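Local coordinates for protein beta-1,4-exocellulase (Thermobifida fusca, PDB 4B4H) that probably hydrolyses cellulose as a cellobiohydrolase of glycoside hydrolase family 6, the chain here being its catalytic domain, at residues 5-17 against 62-76. Numbering follows the deposited sequence.
Sequences NPFEGAKLYVNPV and HLEEAVRQSGGDPLT
The rings of Tyr13 and His62 meet at their rims with planes 82° apart, neither stacked on the other; Tyr13 OH and His62 ND1 share a hydrogen bond of 2.8 Å. Glu65 CG packs at the Tyr13 edge, and Ala66 CB lies 3.6 Å from Tyr13 CD1. At the His62 edge Asn15 OD1 comes 3.2 Å from CE1, its amide nearly perpendicular to the imidazole; the same oxygen caps helix 16-24 by a weak bond from Val17 N. The methyl Thr76 CG2 sits over one face of Phe7, 4.1 Å from the ring centroid, a CH-pi contact. Thr76 OG1, turned beside its own backbone N (chi1 -59°), donates to Pro6 O, which Arg128 also binds.

Gln69, extended beyond CG, holds its amide almost parallel to the Tyr13 ring plane and offers it to the Val14 backbone: OE1 accepts from Val14 N (N-H...O 168°) and NE2 donates to Val14 O, both 2.9 Å and on in-plane lone pairs. NE2 also donates to Glu65 OE2, 3.2 Å away in the amide plane. An alanine here is likely to leave Val14 N and O without these mates and Glu65 OE2 without its amide donor. Lys11 NZ reaches Asp73 OD2 at 2.8 Å in a salt bridge.

Bonds from Lys11 N to Pro74 O, Thr76 N to Lys11 O and Tyr13 N to Thr76 O establish parallel pairing: strand 11-12 joins strand 75-81 of the predominantly parallel sheet in the family 6 alpha/beta-barrel, with helix 59-70 packed alongside.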
loop_
_atom_site.group_PDB
_atom_site.type_symbol
_atom_site.label_atom_id
_atom_site.label_comp_id
_atom_site.label_asym_id
_atom_site.label_seq_id
_atom_site.Cartn_x
_atom_site.Cartn_y
_atom_site.Cartn_z
ATOM N N ASN A 5 6.968 8.116 17.078
ATOM C CA ASN A 5 6.523 6.918 16.396
ATOM C C ASN A 5 5.171 6.556 16.973
ATOM O O ASN A 5 5.076 6.131 18.118
ATOM C CB ASN A 5 7.519 5.780 16.630
ATOM C CG ASN A 5 7.152 4.513 15.882
ATOM O OD1 ASN A 5 6.034 4.375 15.357
ATOM N ND2 ASN A 5 8.085 3.572 15.843
ATOM N N PRO A 6 4.100 6.759 16.199
ATOM C CA PRO A 6 2.788 6.540 16.810
ATOM C C PRO A 6 2.515 5.089 17.197
ATOM O O PRO A 6 1.626 4.831 18.001
ATOM C CB PRO A 6 1.801 6.999 15.727
ATOM C CG PRO A 6 2.595 7.021 14.448
ATOM C CD PRO A 6 3.996 7.343 14.848
ATOM N N PHE A 7 3.264 4.155 16.615
ATOM C CA PHE A 7 3.138 2.734 16.924
ATOM C C PHE A 7 3.889 2.329 18.194
ATOM O O PHE A 7 3.622 1.271 18.770
ATOM C CB PHE A 7 3.605 1.900 15.721
ATOM C CG PHE A 7 2.756 2.097 14.506
ATOM C CD1 PHE A 7 1.598 1.339 14.309
ATOM C CD2 PHE A 7 3.101 3.057 13.555
ATOM C CE1 PHE A 7 0.808 1.533 13.178
ATOM C CE2 PHE A 7 2.306 3.261 12.432
ATOM C CZ PHE A 7 1.166 2.497 12.244
ATOM N N GLU A 8 4.808 3.184 18.631
ATOM C CA GLU A 8 5.642 2.903 19.801
ATOM C C GLU A 8 4.824 3.020 21.100
ATOM O O GLU A 8 4.151 4.031 21.325
ATOM C CB GLU A 8 6.848 3.832 19.805
ATOM C CG GLU A 8 7.792 3.659 20.977
ATOM C CD GLU A 8 9.087 4.422 20.783
ATOM O OE1 GLU A 8 9.074 5.502 20.165
ATOM O OE2 GLU A 8 10.127 3.943 21.267
ATOM N N GLY A 9 4.861 1.967 21.919
ATOM C CA GLY A 9 4.138 1.933 23.196
ATOM C C GLY A 9 2.629 2.078 23.094
ATOM O O GLY A 9 1.983 2.618 23.997
ATOM N N ALA A 10 2.067 1.612 21.986
ATOM C CA ALA A 10 0.639 1.692 21.746
ATOM C C ALA A 10 0.050 0.312 21.484
ATOM O O ALA A 10 0.698 -0.535 20.872
ATOM C CB ALA A 10 0.367 2.611 20.562
ATOM N N LYS A 11 -1.170 0.086 21.968
ATOM C CA LYS A 11 -1.998 -1.012 21.490
ATOM C C LYS A 11 -2.430 -0.692 20.055
ATOM O O LYS A 11 -2.493 0.478 19.671
ATOM C CB LYS A 11 -3.255 -1.170 22.358
ATOM C CG LYS A 11 -3.081 -1.964 23.650
ATOM C CD LYS A 11 -2.997 -1.042 24.854
ATOM C CE LYS A 11 -3.874 -1.527 25.998
ATOM N NZ LYS A 11 -3.509 -0.926 27.313
ATOM N N LEU A 12 -2.728 -1.716 19.269
ATOM C CA LEU A 12 -3.210 -1.502 17.908
ATOM C C LEU A 12 -4.691 -1.865 17.771
ATOM O O LEU A 12 -5.148 -2.878 18.295
ATOM C CB LEU A 12 -2.361 -2.270 16.877
ATOM C CG LEU A 12 -0.835 -2.356 17.081
ATOM C CD1 LEU A 12 -0.210 -3.300 16.054
ATOM C CD2 LEU A 12 -0.147 -0.991 17.070
ATOM N N TYR A 13 -5.428 -1.023 17.047
ATOM C CA TYR A 13 -6.849 -1.255 16.757
ATOM C C TYR A 13 -7.100 -2.628 16.129
ATOM O O TYR A 13 -6.347 -3.043 15.253
ATOM C CB TYR A 13 -7.354 -0.189 15.779
ATOM C CG TYR A 13 -8.828 -0.268 15.473
ATOM C CD1 TYR A 13 -9.772 -0.092 16.480
ATOM C CD2 TYR A 13 -9.287 -0.545 14.179
ATOM C CE1 TYR A 13 -11.124 -0.160 16.215
ATOM C CE2 TYR A 13 -10.648 -0.615 13.900
ATOM C CZ TYR A 13 -11.562 -0.432 14.939
ATOM O OH TYR A 13 -12.923 -0.478 14.729
ATOM N N VAL A 14 -8.164 -3.307 16.559
ATOM C CA VAL A 14 -8.638 -4.526 15.875
ATOM C C VAL A 14 -10.026 -4.236 15.300
ATOM O O VAL A 14 -10.958 -3.881 16.028
ATOM C CB VAL A 14 -8.662 -5.774 16.802
ATOM C CG1 VAL A 14 -9.106 -7.022 16.046
ATOM C CG2 VAL A 14 -7.284 -6.019 17.401
ATOM N N ASN A 15 -10.163 -4.380 13.988
ATOM C CA ASN A 15 -11.418 -4.058 13.317
ATOM C C ASN A 15 -12.385 -5.210 13.510
ATOM O O ASN A 15 -12.145 -6.306 12.986
ATOM C CB ASN A 15 -11.176 -3.783 11.831
ATOM C CG ASN A 15 -12.454 -3.478 11.062
ATOM O OD1 ASN A 15 -13.560 -3.606 11.591
ATOM N ND2 ASN A 15 -12.308 -3.091 9.802
ATOM N N PRO A 16 -13.474 -4.979 14.278
ATOM C CA PRO A 16 -14.379 -6.080 14.612
ATOM C C PRO A 16 -15.011 -6.686 13.362
ATOM O O PRO A 16 -15.207 -7.895 13.300
ATOM C CB PRO A 16 -15.474 -5.410 15.456
ATOM C CG PRO A 16 -14.949 -4.063 15.824
ATOM C CD PRO A 16 -14.009 -3.679 14.723
ATOM N N VAL A 17 -15.305 -5.839 12.375
ATOM C CA VAL A 17 -15.858 -6.283 11.098
ATOM C C VAL A 17 -14.920 -7.299 10.430
ATOM O O VAL A 17 -15.311 -8.444 10.165
ATOM C CB VAL A 17 -16.129 -5.083 10.150
ATOM C CG1 VAL A 17 -16.795 -5.542 8.859
ATOM C CG2 VAL A 17 -17.001 -4.044 10.835
ATOM N N HIS A 62 -15.762 3.353 13.918
ATOM C CA HIS A 62 -14.448 2.736 14.160
ATOM C C HIS A 62 -13.634 3.475 15.184
ATOM O O HIS A 62 -12.881 2.866 15.945
ATOM C CB HIS A 62 -13.621 2.633 12.880
ATOM C CG HIS A 62 -14.078 1.548 11.939
ATOM N ND1 HIS A 62 -13.851 0.238 12.180
ATOM C CD2 HIS A 62 -14.750 1.613 10.721
ATOM C CE1 HIS A 62 -14.344 -0.497 11.165
ATOM N NE2 HIS A 62 -14.909 0.344 10.279
ATOM N N LEU A 63 -13.735 4.801 15.196
ATOM C CA LEU A 63 -12.947 5.588 16.144
ATOM C C LEU A 63 -13.408 5.416 17.593
ATOM O O LEU A 63 -12.579 5.311 18.507
ATOM C CB LEU A 63 -12.925 7.063 15.735
ATOM C CG LEU A 63 -12.223 7.343 14.399
ATOM C CD1 LEU A 63 -12.358 8.822 14.090
ATOM C CD2 LEU A 63 -10.762 6.919 14.425
ATOM N N GLU A 64 -14.723 5.373 17.782
ATOM C CA GLU A 64 -15.348 5.028 19.062
ATOM C C GLU A 64 -14.900 3.656 19.553
ATOM O O GLU A 64 -14.601 3.485 20.734
ATOM C CB GLU A 64 -16.875 5.096 18.954
ATOM C CG GLU A 64 -17.397 6.522 18.847
ATOM C CD GLU A 64 -18.903 6.636 18.985
ATOM O OE1 GLU A 64 -19.610 5.632 18.769
ATOM O OE2 GLU A 64 -19.382 7.752 19.293
ATOM N N GLU A 65 -14.849 2.686 18.644
ATOM C CA GLU A 65 -14.378 1.349 18.999
ATOM C C GLU A 65 -12.904 1.388 19.400
ATOM O O GLU A 65 -12.496 0.744 20.382
ATOM C CB GLU A 65 -14.655 0.352 17.864
ATOM C CG GLU A 65 -14.167 -1.079 18.105
ATOM C CD GLU A 65 -14.893 -1.812 19.235
ATOM O OE1 GLU A 65 -15.835 -1.249 19.831
ATOM O OE2 GLU A 65 -14.518 -2.972 19.536
ATOM N N ALA A 66 -12.091 2.144 18.656
ATOM C CA ALA A 66 -10.679 2.293 19.017
ATOM C C ALA A 66 -10.476 2.877 20.429
ATOM O O ALA A 66 -9.597 2.427 21.189
ATOM C CB ALA A 66 -9.931 3.125 17.978
ATOM N N VAL A 67 -11.287 3.881 20.766
ATOM C CA VAL A 67 -11.262 4.522 22.091
ATOM C C VAL A 67 -11.587 3.478 23.166
ATOM O O VAL A 67 -10.864 3.341 24.160
ATOM C CB VAL A 67 -12.234 5.730 22.149
ATOM C CG1 VAL A 67 -12.525 6.148 23.574
ATOM C CG2 VAL A 67 -11.652 6.904 21.384
ATOM N N ARG A 68 -12.652 2.719 22.938
ATOM C CA ARG A 68 -13.030 1.651 23.853
ATOM C C ARG A 68 -11.902 0.640 24.044
ATOM O O ARG A 68 -11.582 0.283 25.178
ATOM C CB ARG A 68 -14.308 0.982 23.367
ATOM C CG ARG A 68 -14.856 -0.112 24.272
ATOM C CD ARG A 68 -16.183 -0.630 23.732
ATOM N NE ARG A 68 -17.260 0.329 23.969
ATOM C CZ ARG A 68 -17.710 1.218 23.082
ATOM N NH1 ARG A 68 -17.176 1.296 21.862
ATOM N NH2 ARG A 68 -18.688 2.041 23.427
ATOM N N GLN A 69 -11.271 0.214 22.948
ATOM C CA GLN A 69 -10.176 -0.763 23.036
ATOM C C GLN A 69 -8.926 -0.231 23.736
ATOM O O GLN A 69 -8.114 -1.016 24.222
ATOM C CB GLN A 69 -9.780 -1.275 21.641
ATOM C CG GLN A 69 -10.834 -2.101 20.940
ATOM C CD GLN A 69 -10.436 -2.486 19.523
ATOM O OE1 GLN A 69 -9.258 -2.434 19.145
ATOM N NE2 GLN A 69 -11.424 -2.836 18.722
ATOM N N SER A 70 -8.773 1.098 23.779
ATOM C CA SER A 70 -7.595 1.740 24.361
ATOM C C SER A 70 -7.522 1.603 25.877
ATOM O O SER A 70 -6.440 1.443 26.425
ATOM C CB SER A 70 -7.529 3.220 23.965
ATOM O OG SER A 70 -8.365 4.033 24.773
ATOM N N GLY A 71 -8.674 1.670 26.540
ATOM C CA GLY A 71 -8.735 1.624 28.006
ATOM C C GLY A 71 -8.091 2.804 28.715
ATOM O O GLY A 71 -7.982 2.809 29.940
ATOM N N GLY A 72 -7.663 3.808 27.956
ATOM C CA GLY A 72 -6.984 4.957 28.538
ATOM C C GLY A 72 -5.496 5.017 28.231
ATOM O O GLY A 72 -4.870 6.051 28.449
ATOM N N ASP A 73 -4.939 3.910 27.736
ATOM C CA ASP A 73 -3.535 3.844 27.306
ATOM C C ASP A 73 -3.435 4.160 25.809
ATOM O O ASP A 73 -4.451 4.085 25.107
ATOM C CB ASP A 73 -2.962 2.447 27.563
ATOM C CG ASP A 73 -3.022 2.044 29.029
ATOM O OD1 ASP A 73 -2.422 2.744 29.874
ATOM O OD2 ASP A 73 -3.673 1.017 29.331
ATOM N N PRO A 74 -2.227 4.517 25.316
ATOM C CA PRO A 74 -2.114 4.810 23.878
ATOM C C PRO A 74 -2.576 3.665 22.965
ATOM O O PRO A 74 -2.262 2.511 23.222
ATOM C CB PRO A 74 -0.621 5.102 23.694
ATOM C CG PRO A 74 -0.173 5.611 25.034
ATOM C CD PRO A 74 -0.965 4.811 26.031
ATOM N N LEU A 75 -3.341 3.996 21.922
ATOM C CA LEU A 75 -3.781 3.036 20.910
ATOM C C LEU A 75 -3.744 3.692 19.534
ATOM O O LEU A 75 -3.965 4.900 19.423
ATOM C CB LEU A 75 -5.189 2.488 21.221
ATOM C CG LEU A 75 -5.711 1.395 20.261
ATOM C CD1 LEU A 75 -6.470 0.288 20.983
ATOM C CD2 LEU A 75 -6.576 1.999 19.158
ATOM N N THR A 76 -3.520 2.865 18.505
ATOM C CA THR A 76 -3.242 3.310 17.156
ATOM C C THR A 76 -4.160 2.605 16.164
ATOM O O THR A 76 -4.216 1.369 16.106
ATOM C CB THR A 76 -1.758 3.067 16.838
ATOM O OG1 THR A 76 -0.982 3.790 17.792
ATOM C CG2 THR A 76 -1.389 3.544 15.434
HETATM O O HOH W 1 -0.651 1.457 25.402
HETATM O O HOH W 2 -6.803 -3.246 20.366
#